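Local atomic coordinates of chlorella virus DNA ligase-adenylate (Chlorella virus, PDB entry 1FVI), a protein that probably seals nicks in duplex DNA as an ATP-dependent ligase, passing through a covalent enzyme-adenylate intermediate with a divalent metal cation as cofactor. Residues I141-I144 with T145-L148; K116-I119 with T120-H124. The protein carries 1 engineered substitution. All blocks are in the same frame, centred on the assembly; numbering follows the deposited sequence.

Contact 1. Residues I141-I144 with T145-L148; sequences INNI and TELL
Leaving strand 139-141, the chain turns through N142 and N143 into helix 144-156, whose first backbone bonds run from L147 N to N143 O (3.0 Å) and from L148 N to I144 O (3.0 Å). N143 is the N-cap residue; its side chain crosses that of E146 at about a right angle. E146 reaches back from the helix to the residues before the cap. With its chain extended beyond CG (chi2 -173°), it sets the carboxylate beside N142, and OE1 accepts the backbone N of N142 at 2.9 Å. The donor comes from above the carboxylate plane, 41° out of it. The other oxygen, OE2, takes a hydrogen bond from a water at 2.6 Å, and the same water accepts from N142 ND2 at 2.7 Å. One carboxylate thus holds both the backbone and the side chain of N142, the latter through water, and ties the turn to the first helical turn. Next to it, the I141 and E146 side chains run antiparallel past one another, with I141 CG2 lying 3.6 Å from E146 CB. The same methyl packs on L147 CB at 4.0 Å. I144 and L148, one turn apart, run alongside each other, I144 CG2 3.8 Å from L148 CD1. I141 ends the edge strand 139-141, pairing through its backbone with C21 and packing on A23 of the antiparallel strand 21-25, while I144 and L147 both rest on I14 and fasten the start of helix 144-156 to the loop preceding that strand.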
loop_
_atom_site.group_PDB
_atom_site.type_symbol
_atom_site.label_atom_id
_atom_site.label_comp_id
_atom_site.label_asym_id
_atom_site.label_seq_id
_atom_site.Cartn_x
_atom_site.Cartn_y
_atom_site.Cartn_z
ATOM N N ILE A 141 4.882 -15.331 -1.114
ATOM C CA ILE A 141 3.774 -15.957 -0.399
ATOM C C ILE A 141 3.690 -17.390 -0.943
ATOM O O ILE A 141 3.742 -17.601 -2.159
ATOM C CB ILE A 141 2.436 -15.185 -0.673
ATOM C CG1 ILE A 141 2.564 -13.711 -0.264
ATOM C CG2 ILE A 141 1.252 -15.875 -0.007
ATOM C CD1 ILE A 141 2.780 -13.478 1.211
ATOM N N ASN A 142 3.521 -18.365 -0.049
ATOM C CA ASN A 142 3.481 -19.764 -0.446
ATOM C C ASN A 142 2.144 -20.456 -0.393
ATOM O O ASN A 142 1.968 -21.502 -1.022
ATOM C CB ASN A 142 4.470 -20.558 0.396
ATOM C CG ASN A 142 5.902 -20.162 0.138
ATOM O OD1 ASN A 142 6.316 -19.961 -1.009
ATOM N ND2 ASN A 142 6.671 -20.051 1.202
ATOM N N ASN A 143 1.216 -19.905 0.387
ATOM C CA ASN A 143 -0.111 -20.508 0.543
ATOM C C ASN A 143 -1.202 -19.472 0.871
ATOM O O ASN A 143 -0.910 -18.286 1.106
ATOM C CB ASN A 143 -0.082 -21.641 1.602
ATOM C CG ASN A 143 0.471 -21.185 2.956
ATOM O OD1 ASN A 143 1.536 -21.636 3.397
ATOM N ND2 ASN A 143 -0.241 -20.286 3.607
ATOM N N ILE A 144 -2.456 -19.928 0.867
ATOM C CA ILE A 144 -3.611 -19.067 1.146
ATOM C C ILE A 144 -3.572 -18.376 2.526
ATOM O O ILE A 144 -3.910 -17.203 2.647
ATOM C CB ILE A 144 -4.936 -19.862 0.949
ATOM C CG1 ILE A 144 -5.122 -20.156 -0.543
ATOM C CG2 ILE A 144 -6.131 -19.109 1.576
ATOM C CD1 ILE A 144 -6.281 -21.018 -0.867
ATOM N N THR A 145 -3.142 -19.105 3.548
ATOM C CA THR A 145 -3.035 -18.558 4.894
ATOM C C THR A 145 -2.061 -17.393 4.875
ATOM O O THR A 145 -2.330 -16.339 5.454
ATOM C CB THR A 145 -2.507 -19.617 5.856
ATOM O OG1 THR A 145 -3.218 -20.839 5.630
ATOM C CG2 THR A 145 -2.684 -19.174 7.306
ATOM N N GLU A 146 -0.938 -17.585 4.189
ATOM C CA GLU A 146 0.062 -16.536 4.063
ATOM C C GLU A 146 -0.462 -15.318 3.299
ATOM O O GLU A 146 -0.146 -14.175 3.656
ATOM C CB GLU A 146 1.335 -17.078 3.425
ATOM C CG GLU A 146 2.232 -17.826 4.421
ATOM C CD GLU A 146 3.580 -18.229 3.836
ATOM O OE1 GLU A 146 3.924 -17.780 2.730
ATOM O OE2 GLU A 146 4.298 -19.012 4.482
ATOM N N LEU A 147 -1.282 -15.563 2.275
ATOM C CA LEU A 147 -1.883 -14.487 1.475
ATOM C C LEU A 147 -2.819 -13.619 2.333
ATOM O O LEU A 147 -2.725 -12.392 2.331
ATOM C CB LEU A 147 -2.670 -15.066 0.286
ATOM C CG LEU A 147 -2.367 -14.527 -1.122
ATOM C CD1 LEU A 147 -3.550 -14.776 -2.045
ATOM C CD2 LEU A 147 -2.048 -13.059 -1.083
ATOM N N LEU A 148 -3.742 -14.261 3.045
ATOM C CA LEU A 148 -4.666 -13.547 3.928
ATOM C C LEU A 148 -3.947 -12.794 5.069
ATOM O O LEU A 148 -4.302 -11.654 5.383
ATOM C CB LEU A 148 -5.681 -14.533 4.493
ATOM C CG LEU A 148 -6.574 -15.036 3.366
ATOM C CD1 LEU A 148 -7.354 -16.231 3.820
ATOM C CD2 LEU A 148 -7.477 -13.913 2.896
HETATM O O HOH W 1 6.166 -20.696 3.778
#

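Contact 2. Residues K116-I119 with T120-H124; sequences KNYI and TVHPH
Y118 carries its ring anti to the backbone N (chi1 -177°), which swings it toward the C-terminal end of helix 108-121, and H122 turns its imidazole back to meet it, CG lying anti to its own carbonyl carbon (chi1 -51°). The two rings form an offset stack with centroids 3.9 Å apart and planes only 14° from parallel. H122 ND1 sits over the centre of the tyrosine ring, whereas Y118 CZ lies above the imidazole toward its rim; the nearest atoms are the two CE1 carbons, 3.4 Å apart. The imidazole is also held at its edge. ND1 donates to Y118 O at 2.8 Å, with the oxygen in the ring plane, so that stack and hydrogen bond together fix the rotation of the histidine. Y118 O takes a second bond, from H122 N at 2.9 Å, and a weak one from V121 N. H122 therefore closes the helix with both its backbone and its side chain on one carbonyl of the last turn. Just before it, T120 N bonds to K116 O (3.1 Å) and V121 N to N117 O (3.0 Å). H122 is the first residue to leave helical backbone angles, and P123 follows it: its N lies 2.9 Å from I119 O but has no hydrogen to give, so the next alpha-helical bond cannot form, and the chain passes into a short 3-10 segment from P123. Helix 108-121 is the crossover of a beta-alpha-beta unit between the parallel strands 92-99 and 131-135; Y118 packs on W96 and Y99 of the first strand, and I119 touches W96 as well as L126 in the loop leading to the second.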
loop_
_atom_site.group_PDB
_atom_site.type_symbol
_atom_site.label_atom_id
_atom_site.label_comp_id
_atom_site.label_asym_id
_atom_site.label_seq_id
_atom_site.Cartn_x
_atom_site.Cartn_y
_atom_site.Cartn_z
ATOM N N LYS A 116 16.864 -3.175 -7.298
ATOM C CA LYS A 116 17.651 -3.349 -6.083
ATOM C C LYS A 116 19.104 -2.952 -6.288
ATOM O O LYS A 116 19.666 -2.192 -5.480
ATOM C CB LYS A 116 17.565 -4.793 -5.581
ATOM C CG LYS A 116 16.231 -5.153 -4.970
ATOM C CD LYS A 116 16.218 -6.589 -4.486
ATOM C CE LYS A 116 17.211 -6.792 -3.350
ATOM N NZ LYS A 116 17.267 -8.209 -2.896
ATOM N N ASN A 117 19.684 -3.439 -7.389
ATOM C CA ASN A 117 21.071 -3.149 -7.725
ATOM C C ASN A 117 21.298 -1.683 -8.035
ATOM O O ASN A 117 22.302 -1.107 -7.607
ATOM C CB ASN A 117 21.562 -4.023 -8.875
ATOM C CG ASN A 117 21.862 -5.443 -8.431
ATOM O OD1 ASN A 117 21.247 -6.399 -8.910
ATOM N ND2 ASN A 117 22.804 -5.588 -7.499
ATOM N N TYR A 118 20.345 -1.063 -8.724
ATOM C CA TYR A 118 20.479 0.348 -9.049
ATOM C C TYR A 118 20.602 1.118 -7.738
ATOM O O TYR A 118 21.472 1.981 -7.606
ATOM C CB TYR A 118 19.278 0.842 -9.864
ATOM C CG TYR A 118 19.388 2.280 -10.283
ATOM C CD1 TYR A 118 19.962 2.625 -11.506
ATOM C CD2 TYR A 118 18.957 3.304 -9.444
ATOM C CE1 TYR A 118 20.106 3.954 -11.881
ATOM C CE2 TYR A 118 19.093 4.635 -9.803
ATOM C CZ TYR A 118 19.669 4.955 -11.023
ATOM O OH TYR A 118 19.795 6.270 -11.389
ATOM N N ILE A 119 19.766 0.757 -6.758
ATOM C CA ILE A 119 19.764 1.407 -5.439
ATOM C C ILE A 119 21.089 1.196 -4.694
ATOM O O ILE A 119 21.536 2.055 -3.940
ATOM C CB ILE A 119 18.563 0.919 -4.581
ATOM C CG1 ILE A 119 17.262 1.411 -5.219
ATOM C CG2 ILE A 119 18.671 1.424 -3.122
ATOM C CD1 ILE A 119 16.024 0.680 -4.753
ATOM N N THR A 120 21.699 0.039 -4.911
ATOM C CA THR A 120 22.982 -0.299 -4.307
ATOM C C THR A 120 24.062 0.633 -4.852
ATOM O O THR A 120 24.992 0.989 -4.140
ATOM C CB THR A 120 23.348 -1.762 -4.638
ATOM O OG1 THR A 120 22.691 -2.638 -3.713
ATOM C CG2 THR A 120 24.830 -1.988 -4.591
ATOM N N VAL A 121 23.938 0.998 -6.127
ATOM C CA VAL A 121 24.895 1.881 -6.799
ATOM C C VAL A 121 24.611 3.337 -6.425
ATOM O O VAL A 121 25.524 4.163 -6.389
ATOM C CB VAL A 121 24.783 1.764 -8.371
ATOM C CG1 VAL A 121 25.712 2.750 -9.056
ATOM C CG2 VAL A 121 25.075 0.360 -8.843
ATOM N N HIS A 122 23.333 3.625 -6.167
ATOM C CA HIS A 122 22.841 4.961 -5.838
ATOM C C HIS A 122 22.016 4.968 -4.534
ATOM O O HIS A 122 20.839 5.321 -4.546
ATOM C CB HIS A 122 21.931 5.453 -6.979
ATOM C CG HIS A 122 22.534 5.347 -8.350
ATOM N ND1 HIS A 122 22.546 4.172 -9.074
ATOM C CD2 HIS A 122 23.072 6.290 -9.159
ATOM C CE1 HIS A 122 23.055 4.399 -10.272
ATOM N NE2 HIS A 122 23.382 5.677 -10.349
ATOM N N PRO A 123 22.647 4.685 -3.385
ATOM C CA PRO A 123 21.936 4.654 -2.096
ATOM C C PRO A 123 21.312 5.982 -1.674
ATOM O O PRO A 123 20.228 6.017 -1.097
ATOM C CB PRO A 123 23.029 4.241 -1.101
ATOM C CG PRO A 123 24.158 3.727 -1.961
ATOM C CD PRO A 123 24.098 4.570 -3.182
ATOM N N HIS A 124 22.027 7.066 -1.962
ATOM C CA HIS A 124 21.619 8.419 -1.616
ATOM C C HIS A 124 20.231 8.793 -2.095
ATOM O O HIS A 124 19.645 9.755 -1.597
ATOM C CB HIS A 124 22.628 9.414 -2.189
ATOM C CG HIS A 124 22.920 9.196 -3.642
ATOM N ND1 HIS A 124 23.632 8.108 -4.104
ATOM C CD2 HIS A 124 22.564 9.905 -4.740
ATOM C CE1 HIS A 124 23.703 8.156 -5.423
ATOM N NE2 HIS A 124 23.061 9.237 -5.833
#

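How the contacts relate
The contacts sit at opposite kinds of helix end, N-terminal in contact 1 (helix 144-156) and C-terminal in contact 2 (helix 108-121), and pack beside different sheets, that of strands 21-25 and 139-141 and that of strands 92-99 and 131-135. Contact 2 precedes contact 1 in the chain, both within the ATP-dependent ligase family region, but they do not touch, their centres being 30 Å apart and their nearest atoms about 14 Å. In contact 1 the side chain of L147 is about 12 Å from the bound AMP. The side chains of I141 and K116 are about 9 Å and 11 Å from that of T24, an AMP-binding residue.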